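Local structure of ankyrin repeat and SAM domain-containing protein 3 (Homo sapiens, 4NL9) at residues A12-Q17 / V32-F37; L21-V26 / I50-P55; Q25-Q30 / S43-I48. The protein oligomerises through its SAM domain, the part held in this chain, and may be involved in vasopressin signalling in the kidney. The protein carries 1 engineered substitution. All blocks are in the same frame, centred on the assembly; numbering follows the deposited sequence.

Contact 1: A12-Q17 / V32-F37; sequences AALLEQ and VDLREF. Engineered in segment 32-37: Glu36 (natural residue Ile).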
loop_
_atom_site.group_PDB
_atom_site.type_symbol
_atom_site.label_atom_id
_atom_site.label_comp_id
_atom_site.label_asym_id
_atom_site.label_seq_id
_atom_site.Cartn_x
_atom_site.Cartn_y
_atom_site.Cartn_z
ATOM N N ALA A 12 -14.815 9.404 2.092
ATOM C CA ALA A 12 -14.530 9.051 3.479
ATOM C C ALA A 12 -14.764 7.559 3.697
ATOM O O ALA A 12 -13.983 6.899 4.368
ATOM C CB ALA A 12 -15.382 9.877 4.422
ATOM N N ALA A 13 -15.821 7.029 3.088
ATOM C CA ALA A 13 -16.124 5.608 3.224
ATOM C C ALA A 13 -15.030 4.726 2.624
ATOM O O ALA A 13 -14.631 3.725 3.215
ATOM C CB ALA A 13 -17.486 5.286 2.608
ATOM N N LEU A 14 -14.535 5.108 1.451
ATOM C CA LEU A 14 -13.465 4.357 0.817
ATOM C C LEU A 14 -12.209 4.390 1.681
ATOM O O LEU A 14 -11.621 3.355 1.956
ATOM C CB LEU A 14 -13.178 4.892 -0.598
ATOM C CG LEU A 14 -12.165 4.118 -1.454
ATOM C CD1 LEU A 14 -12.449 4.303 -2.940
ATOM C CD2 LEU A 14 -10.727 4.566 -1.161
ATOM N N LEU A 15 -11.793 5.589 2.086
ATOM C CA LEU A 15 -10.578 5.742 2.881
ATOM C C LEU A 15 -10.679 5.000 4.217
ATOM O O LEU A 15 -9.691 4.436 4.692
ATOM C CB LEU A 15 -10.268 7.232 3.096
ATOM C CG LEU A 15 -9.919 8.000 1.816
ATOM C CD1 LEU A 15 -9.601 9.456 2.110
ATOM C CD2 LEU A 15 -8.764 7.344 1.075
ATOM N N GLU A 16 -11.868 4.991 4.808
ATOM C CA GLU A 16 -12.075 4.271 6.062
ATOM C C GLU A 16 -11.807 2.784 5.859
ATOM O O GLU A 16 -11.154 2.135 6.686
ATOM C CB GLU A 16 -13.492 4.479 6.594
ATOM C CG GLU A 16 -13.776 3.706 7.873
ATOM C CD GLU A 16 -15.135 4.021 8.461
ATOM O OE1 GLU A 16 -16.029 4.465 7.708
ATOM O OE2 GLU A 16 -15.306 3.827 9.684
ATOM N N GLN A 17 -12.299 2.260 4.745
ATOM C CA GLN A 17 -12.165 0.844 4.430
ATOM C C GLN A 17 -10.700 0.433 4.310
ATOM O O GLN A 17 -10.321 -0.658 4.731
ATOM C CB GLN A 17 -12.936 0.520 3.146
ATOM C CG GLN A 17 -13.284 -0.951 2.969
ATOM C CD GLN A 17 -14.262 -1.186 1.827
ATOM O OE1 GLN A 17 -14.829 -0.241 1.273
ATOM N NE2 GLN A 17 -14.461 -2.450 1.468
ATOM N N VAL A 32 -11.123 16.999 -4.147
ATOM C CA VAL A 32 -11.190 15.651 -4.692
ATOM C C VAL A 32 -12.249 14.851 -3.940
ATOM O O VAL A 32 -12.078 14.540 -2.758
ATOM C CB VAL A 32 -9.830 14.931 -4.570
ATOM C CG1 VAL A 32 -9.953 13.455 -4.990
ATOM C CG2 VAL A 32 -8.767 15.646 -5.407
ATOM N N ASP A 33 -13.355 14.551 -4.613
ATOM C CA ASP A 33 -14.373 13.673 -4.053
ATOM C C ASP A 33 -14.151 12.249 -4.547
ATOM O O ASP A 33 -13.148 11.971 -5.207
ATOM C CB ASP A 33 -15.773 14.155 -4.451
ATOM C CG ASP A 33 -16.013 14.111 -5.953
ATOM O OD1 ASP A 33 -15.039 14.090 -6.741
ATOM O OD2 ASP A 33 -17.192 14.081 -6.361
ATOM N N LEU A 34 -15.086 11.359 -4.239
ATOM C CA LEU A 34 -14.976 9.956 -4.650
ATOM C C LEU A 34 -14.844 9.788 -6.155
ATOM O O LEU A 34 -13.967 9.069 -6.626
ATOM C CB LEU A 34 -16.157 9.139 -4.134
ATOM C CG LEU A 34 -16.118 7.657 -4.516
ATOM C CD1 LEU A 34 -14.866 6.966 -3.978
ATOM C CD2 LEU A 34 -17.374 6.959 -4.009
ATOM N N ARG A 35 -15.696 10.466 -6.914
ATOM C CA ARG A 35 -15.651 10.350 -8.370
ATOM C C ARG A 35 -14.279 10.733 -8.931
ATOM O O ARG A 35 -13.706 9.991 -9.736
ATOM C CB ARG A 35 -16.747 11.211 -8.988
ATOM C CG ARG A 35 -16.845 11.083 -10.488
ATOM C CD ARG A 35 -18.141 11.716 -10.969
ATOM N NE ARG A 35 -18.050 12.198 -12.343
ATOM C CZ ARG A 35 -17.682 13.433 -12.673
ATOM N NH1 ARG A 35 -17.368 14.306 -11.725
ATOM N NH2 ARG A 35 -17.626 13.794 -13.949
ATOM N N GLU A 36 -13.738 11.869 -8.498
ATOM C CA GLU A 36 -12.421 12.279 -8.965
ATOM C C GLU A 36 -11.340 11.335 -8.454
ATOM O O GLU A 36 -10.406 11.015 -9.179
ATOM C CB GLU A 36 -12.099 13.725 -8.574
ATOM C CG GLU A 36 -10.728 14.167 -9.071
ATOM C CD GLU A 36 -10.426 15.632 -8.816
ATOM O OE1 GLU A 36 -11.227 16.304 -8.138
ATOM O OE2 GLU A 36 -9.377 16.109 -9.305
ATOM N N PHE A 37 -11.462 10.892 -7.208
ATOM C CA PHE A 37 -10.472 9.978 -6.641
ATOM C C PHE A 37 -10.325 8.719 -7.506
ATOM O O PHE A 37 -9.215 8.235 -7.742
ATOM C CB PHE A 37 -10.866 9.616 -5.197
ATOM C CG PHE A 37 -9.954 8.600 -4.548
ATOM C CD1 PHE A 37 -8.780 9.004 -3.924
ATOM C CD2 PHE A 37 -10.278 7.251 -4.567
ATOM C CE1 PHE A 37 -7.943 8.075 -3.322
ATOM C CE2 PHE A 37 -9.445 6.308 -3.967
ATOM C CZ PHE A 37 -8.277 6.725 -3.342
#
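Leu34 and Phe37 of segment 32-37 both touch Leu14 of helix 11-17, and Phe37 also reaches Leu15. Val32 comes first and packs on Phe27 of helix 24-29. Asp33 is the N-cap of helix 34-37. Asp33 OD1 accepts from Glu36 N at 3.1 Å, and the N-H meets it from above the carboxylate plane. Leu34 follows in the first turn. Leu34 CD1 lies 3.7 Å from Leu14 CD1, and the two side chains run at about a right angle to each other. Glu36, which gives its backbone N to the cap bond, is an engineered residue, isoleucine in nature. Phe37 closes the segment. Its CG is anti to the backbone N (chi1 176°), which carries the ring over to Leu14. There Phe37 CE2 is 3.5 Å from Leu14 CD2 and 3.8 Å from Leu14 CD1. Leu15 CD2 adds a looser touch, 4.5 Å from Phe37 CZ. Cutting Leu14 back to an alanine removes both methyls and would probably open a gap beside Phe37 CE2 and leave Leu34 CD1 without its mate. Met59 and Ile63 of helix 53-65 also pack on Phe37, and Ala62 packs on Leu14. The contact is therefore a piece of the helical core of the SAM domain. Across the two segments it rests on apolar packing, while the polar cap of Asp33 serves its own helix.

Contact 2: L21-V26 / I50-P55; sequences LKYLQV and ITLFGP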
loop_
_atom_site.group_PDB
_atom_site.type_symbol
_atom_site.label_atom_id
_atom_site.label_comp_id
_atom_site.label_asym_id
_atom_site.label_seq_id
_atom_site.Cartn_x
_atom_site.Cartn_y
_atom_site.Cartn_z
ATOM N N LEU A 21 -7.931 7.249 6.482
ATOM C CA LEU A 21 -8.652 8.483 6.799
ATOM C C LEU A 21 -7.721 9.634 7.186
ATOM O O LEU A 21 -8.118 10.801 7.146
ATOM C CB LEU A 21 -9.731 8.264 7.866
ATOM C CG LEU A 21 -11.059 7.740 7.321
ATOM C CD1 LEU A 21 -11.953 7.351 8.480
ATOM C CD2 LEU A 21 -11.776 8.746 6.401
ATOM N N LYS A 22 -6.475 9.319 7.537
ATOM C CA LYS A 22 -5.509 10.376 7.816
ATOM C C LYS A 22 -5.248 11.258 6.587
ATOM O O LYS A 22 -4.695 12.347 6.718
ATOM C CB LYS A 22 -4.190 9.795 8.346
ATOM C CG LYS A 22 -3.456 8.952 7.324
ATOM C CD LYS A 22 -2.212 8.290 7.915
ATOM C CE LYS A 22 -1.057 9.272 8.014
ATOM N NZ LYS A 22 0.227 8.577 8.344
ATOM N N TYR A 23 -5.657 10.802 5.398
ATOM C CA TYR A 23 -5.468 11.580 4.173
ATOM C C TYR A 23 -6.736 12.270 3.655
ATOM O O TYR A 23 -6.696 12.965 2.631
ATOM C CB TYR A 23 -4.838 10.725 3.063
ATOM C CG TYR A 23 -3.472 10.233 3.453
ATOM C CD1 TYR A 23 -2.391 11.110 3.503
ATOM C CD2 TYR A 23 -3.271 8.912 3.818
ATOM C CE1 TYR A 23 -1.139 10.673 3.889
ATOM C CE2 TYR A 23 -2.028 8.464 4.193
ATOM C CZ TYR A 23 -0.970 9.345 4.226
ATOM O OH TYR A 23 0.259 8.879 4.625
ATOM N N LEU A 24 -7.847 12.101 4.362
ATOM C CA LEU A 24 -9.111 12.633 3.855
ATOM C C LEU A 24 -9.066 14.151 3.669
ATOM O O LEU A 24 -9.505 14.668 2.648
ATOM C CB LEU A 24 -10.275 12.244 4.775
ATOM C CG LEU A 24 -11.647 12.835 4.408
ATOM C CD1 LEU A 24 -12.144 12.333 3.049
ATOM C CD2 LEU A 24 -12.683 12.553 5.488
ATOM N N GLN A 25 -8.535 14.874 4.648
ATOM C CA GLN A 25 -8.553 16.332 4.552
ATOM C C GLN A 25 -7.626 16.857 3.452
ATOM O O GLN A 25 -7.888 17.906 2.871
ATOM C CB GLN A 25 -8.267 16.986 5.909
ATOM C CG GLN A 25 -9.327 16.648 6.955
ATOM C CD GLN A 25 -9.419 17.666 8.083
ATOM O OE1 GLN A 25 -8.408 18.092 8.640
ATOM N NE2 GLN A 25 -10.644 18.059 8.421
ATOM N N VAL A 26 -6.565 16.117 3.144
ATOM C CA VAL A 26 -5.725 16.479 2.010
ATOM C C VAL A 26 -6.534 16.438 0.714
ATOM O O VAL A 26 -6.480 17.368 -0.100
ATOM C CB VAL A 26 -4.480 15.585 1.907
ATOM C CG1 VAL A 26 -3.794 15.794 0.587
ATOM C CG2 VAL A 26 -3.515 15.893 3.037
ATOM N N ILE A 50 0.339 11.962 -1.193
ATOM C CA ILE A 50 0.364 10.588 -0.698
ATOM C C ILE A 50 1.732 10.030 -1.068
ATOM O O ILE A 50 1.883 9.340 -2.075
ATOM C CB ILE A 50 -0.772 9.706 -1.283
ATOM C CG1 ILE A 50 -2.115 10.451 -1.318
ATOM C CG2 ILE A 50 -0.919 8.415 -0.474
ATOM C CD1 ILE A 50 -2.539 11.070 0.013
ATOM N N THR A 51 2.734 10.371 -0.260
ATOM C CA THR A 51 4.122 10.124 -0.649
ATOM C C THR A 51 4.671 8.801 -0.159
ATOM O O THR A 51 5.699 8.347 -0.670
ATOM C CB THR A 51 5.067 11.251 -0.174
ATOM O OG1 THR A 51 5.228 11.197 1.251
ATOM C CG2 THR A 51 4.530 12.612 -0.576
ATOM N N LEU A 52 3.995 8.163 0.786
ATOM C CA LEU A 52 4.486 6.894 1.332
ATOM C C LEU A 52 3.966 5.687 0.565
ATOM O O LEU A 52 2.838 5.688 0.052
ATOM C CB LEU A 52 4.129 6.782 2.805
ATOM C CG LEU A 52 4.563 7.969 3.665
ATOM C CD1 LEU A 52 4.113 7.770 5.099
ATOM C CD2 LEU A 52 6.085 8.141 3.606
ATOM N N PHE A 53 4.789 4.644 0.466
ATOM C CA PHE A 53 4.453 3.531 -0.404
ATOM C C PHE A 53 3.150 2.823 -0.003
ATOM O O PHE A 53 2.314 2.495 -0.857
ATOM C CB PHE A 53 5.595 2.509 -0.434
ATOM C CG PHE A 53 5.469 1.514 -1.548
ATOM C CD1 PHE A 53 4.595 0.444 -1.453
ATOM C CD2 PHE A 53 6.192 1.681 -2.710
ATOM C CE1 PHE A 53 4.454 -0.449 -2.514
ATOM C CE2 PHE A 53 6.060 0.787 -3.762
ATOM C CZ PHE A 53 5.190 -0.271 -3.655
ATOM N N GLY A 54 2.998 2.557 1.289
ATOM C CA GLY A 54 1.880 1.776 1.782
ATOM C C GLY A 54 0.519 2.372 1.468
ATOM O O GLY A 54 -0.291 1.733 0.802
ATOM N N PRO A 55 0.276 3.603 1.933
ATOM C CA PRO A 55 -1.031 4.217 1.665
ATOM C C PRO A 55 -1.291 4.395 0.176
ATOM O O PRO A 55 -2.414 4.195 -0.284
ATOM C CB PRO A 55 -0.910 5.589 2.327
ATOM C CG PRO A 55 0.149 5.447 3.347
ATOM C CD PRO A 55 1.091 4.392 2.872
#
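Tyr23, whose side chain meets Ile50, Leu52 and Pro55, sits in a short 3-10 turn held by Leu24 N to Leu21 O at 3.1 Å. The ring leans out of this turn with CG beside the backbone N (chi1 -62°). Ile50 CD1 comes against the near end of the ring, 3.5 Å from Tyr23 CD1 and 3.8 Å from Tyr23 CB. Pro55 meets the other side of the ring obliquely: Pro55 CB is 3.6 Å from Tyr23 CE2. Further out, Pro55 CG lies 3.7 Å from Tyr23 OH, and Leu52 CD1 is 4.0 Å from the same oxygen. One face of the Tyr23 ring carries Lys22 CG, 3.4 Å above the plane and shifted toward the rim. Met59 packs on both Tyr23 and Ile50. An acidic side chain of the second protein chain forms a salt bridge with Lys22 NZ, and that chain is hydrogen-bonded to the backbone of Phe53 and Gly54. This is consistent with the end-helix surface used in SAM-SAM pairing. Within the chain the contact is thus apolar, with Ile50 and Pro55 packed against the tyrosine. The same region also meets the other protein chain, which packs on Tyr23, Leu52 and Pro55 as well.

Contact 3: Q25-Q30 / S43-I48; sequences QVFEEQ and SDLKEI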
loop_
_atom_site.group_PDB
_atom_site.type_symbol
_atom_site.label_atom_id
_atom_site.label_comp_id
_atom_site.label_asym_id
_atom_site.label_seq_id
_atom_site.Cartn_x
_atom_site.Cartn_y
_atom_site.Cartn_z
ATOM N N GLN A 25 -8.535 14.874 4.648
ATOM C CA GLN A 25 -8.553 16.332 4.552
ATOM C C GLN A 25 -7.626 16.857 3.452
ATOM O O GLN A 25 -7.888 17.906 2.871
ATOM C CB GLN A 25 -8.267 16.986 5.909
ATOM C CG GLN A 25 -9.327 16.648 6.955
ATOM C CD GLN A 25 -9.419 17.666 8.083
ATOM O OE1 GLN A 25 -8.408 18.092 8.640
ATOM N NE2 GLN A 25 -10.644 18.059 8.421
ATOM N N VAL A 26 -6.565 16.117 3.144
ATOM C CA VAL A 26 -5.725 16.479 2.010
ATOM C C VAL A 26 -6.534 16.438 0.714
ATOM O O VAL A 26 -6.480 17.368 -0.100
ATOM C CB VAL A 26 -4.480 15.585 1.907
ATOM C CG1 VAL A 26 -3.794 15.794 0.587
ATOM C CG2 VAL A 26 -3.515 15.893 3.037
ATOM N N PHE A 27 -7.319 15.378 0.530
ATOM C CA PHE A 27 -8.171 15.292 -0.651
ATOM C C PHE A 27 -9.240 16.386 -0.661
ATOM O O PHE A 27 -9.476 17.026 -1.694
ATOM C CB PHE A 27 -8.820 13.904 -0.765
ATOM C CG PHE A 27 -7.857 12.814 -1.157
ATOM C CD1 PHE A 27 -7.281 12.806 -2.418
ATOM C CD2 PHE A 27 -7.527 11.803 -0.268
ATOM C CE1 PHE A 27 -6.392 11.812 -2.791
ATOM C CE2 PHE A 27 -6.637 10.804 -0.632
ATOM C CZ PHE A 27 -6.061 10.811 -1.900
ATOM N N GLU A 28 -9.863 16.623 0.491
ATOM C CA GLU A 28 -10.925 17.617 0.574
ATOM C C GLU A 28 -10.417 19.013 0.234
ATOM O O GLU A 28 -11.114 19.788 -0.421
ATOM C CB GLU A 28 -11.584 17.590 1.955
ATOM C CG GLU A 28 -12.464 16.368 2.156
ATOM C CD GLU A 28 -13.126 16.334 3.521
ATOM O OE1 GLU A 28 -12.661 17.057 4.427
ATOM O OE2 GLU A 28 -14.116 15.586 3.684
ATOM N N GLU A 29 -9.196 19.316 0.665
ATOM C CA GLU A 29 -8.605 20.625 0.395
ATOM C C GLU A 29 -8.346 20.825 -1.105
ATOM O O GLU A 29 -8.332 21.963 -1.594
ATOM C CB GLU A 29 -7.325 20.799 1.221
ATOM C CG GLU A 29 -6.609 22.121 1.015
ATOM C CD GLU A 29 -7.418 23.305 1.507
ATOM O OE1 GLU A 29 -8.287 23.113 2.386
ATOM O OE2 GLU A 29 -7.186 24.426 1.009
ATOM N N GLN A 30 -8.157 19.723 -1.831
ATOM C CA GLN A 30 -7.991 19.785 -3.284
ATOM C C GLN A 30 -9.299 19.556 -4.046
ATOM O O GLN A 30 -9.301 19.383 -5.272
ATOM C CB GLN A 30 -6.911 18.804 -3.744
ATOM C CG GLN A 30 -5.557 19.055 -3.090
ATOM C CD GLN A 30 -5.088 20.480 -3.266
ATOM O OE1 GLN A 30 -4.754 21.168 -2.289
ATOM N NE2 GLN A 30 -5.063 20.940 -4.512
ATOM N N SER A 43 0.814 8.516 -9.884
ATOM C CA SER A 43 1.560 9.764 -9.806
ATOM C C SER A 43 0.680 10.956 -9.401
ATOM O O SER A 43 1.176 11.932 -8.823
ATOM C CB SER A 43 2.322 10.042 -11.109
ATOM O OG SER A 43 1.445 10.358 -12.181
ATOM N N ASP A 44 -0.614 10.884 -9.711
ATOM C CA ASP A 44 -1.574 11.878 -9.215
ATOM C C ASP A 44 -1.643 11.844 -7.694
ATOM O O ASP A 44 -1.705 12.888 -7.041
ATOM C CB ASP A 44 -2.984 11.630 -9.760
ATOM C CG ASP A 44 -3.111 11.894 -11.250
ATOM O OD1 ASP A 44 -2.342 12.710 -11.805
ATOM O OD2 ASP A 44 -4.025 11.302 -11.856
ATOM N N LEU A 45 -1.659 10.638 -7.130
ATOM C CA LEU A 45 -1.708 10.484 -5.687
ATOM C C LEU A 45 -0.439 11.036 -5.037
ATOM O O LEU A 45 -0.490 11.752 -4.029
ATOM C CB LEU A 45 -1.912 9.012 -5.330
ATOM C CG LEU A 45 -3.290 8.442 -5.710
ATOM C CD1 LEU A 45 -3.260 6.928 -5.652
ATOM C CD2 LEU A 45 -4.410 9.004 -4.816
ATOM N N LYS A 46 0.709 10.714 -5.630
ATOM C CA LYS A 46 1.976 11.214 -5.119
ATOM C C LYS A 46 2.002 12.750 -5.147
ATOM O O LYS A 46 2.387 13.392 -4.171
ATOM C CB LYS A 46 3.125 10.613 -5.933
ATOM C CG LYS A 46 4.502 10.981 -5.439
ATOM C CD LYS A 46 5.535 10.271 -6.295
ATOM C CE LYS A 46 6.932 10.722 -5.962
ATOM N NZ LYS A 46 7.911 9.879 -6.722
ATOM N N GLU A 47 1.548 13.327 -6.254
ATOM C CA GLU A 47 1.514 14.775 -6.431
ATOM C C GLU A 47 0.641 15.510 -5.400
ATOM O O GLU A 47 0.945 16.645 -5.017
ATOM C CB GLU A 47 1.026 15.068 -7.855
ATOM C CG GLU A 47 0.961 16.519 -8.250
ATOM C CD GLU A 47 0.384 16.697 -9.650
ATOM O OE1 GLU A 47 -0.638 16.046 -9.987
ATOM O OE2 GLU A 47 0.964 17.487 -10.415
ATOM N N ILE A 48 -0.442 14.866 -4.971
ATOM C CA ILE A 48 -1.358 15.429 -3.960
ATOM C C ILE A 48 -0.747 15.375 -2.546
ATOM O O ILE A 48 -1.116 16.158 -1.659
ATOM C CB ILE A 48 -2.726 14.688 -4.016
ATOM C CG1 ILE A 48 -3.485 15.063 -5.288
ATOM C CG2 ILE A 48 -3.603 14.995 -2.806
ATOM C CD1 ILE A 48 -4.669 14.144 -5.592
#
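Ile48 is set between Val26 and Phe27, and its two branches go to different partners. CG2 stands anti to the backbone N and faces Val26, while CG1 lies beside that nitrogen (chi1 -71°) and carries CD1 to the phenylalanine ring. Ile48 CG2 and Val26 CG1 are 3.5 Å apart, tighter than usual for two carbons. The same methyl, Val26 CG1, also lies 3.5 Å from the backbone Ile48 O. Val26 reaches both because its CG1 is anti to its own backbone N (chi1 168°). On the other branch, Ile48 CD1 is 4.0 Å from Phe27 CE1. Here the isoleucine runs at about a right angle to the phenylalanine side chain. Leu45 approaches the ring differently. Leu45 CD2 sits at the ring edge, near the ring plane, 3.8 Å from Phe27 CZ and 4.0 Å from Phe27 CE1. Phe27 also makes a T-shaped (edge-to-face) stack with Phe37, and Met59 of helix 53-65 packs on both Phe27 and Leu45. The axes of the short segments, helix 25-29 and helix 43-48, come no closer than 11.4 Å and cross at 93°. The contact is carried mainly by side chains, with valine and isoleucine at the more open side and phenylalanine and leucine buried deeper. The contact between helix 24-29 and helix 42-48 is apolar here, and its fit probably depends on the branched isoleucine and the ring edge of Phe27.

Overall arrangement
The three contacts lie in one SAM domain, a compact bundle of five helices. Contacts 2 and 3 have centres about 8 Å apart and share Gln25 and Val26 on helix 24-29. The centre of contact 1 is about 12 Å from that of contact 2 and about 11 Å from that of contact 3. Along the chain, segment 12-17 comes first, then 21-26 and 25-30, then 32-37, 43-48 and 50-55. Contact 1 therefore interleaves with each of the other two. Contacts 1 and 3 meet where Phe27 packs on Phe37. Contacts 2 and 3 meet where Ile50 N probably bonds to Leu45 O. Packing thus runs from the deep core to the start of helix 53-65, where the other protein binds.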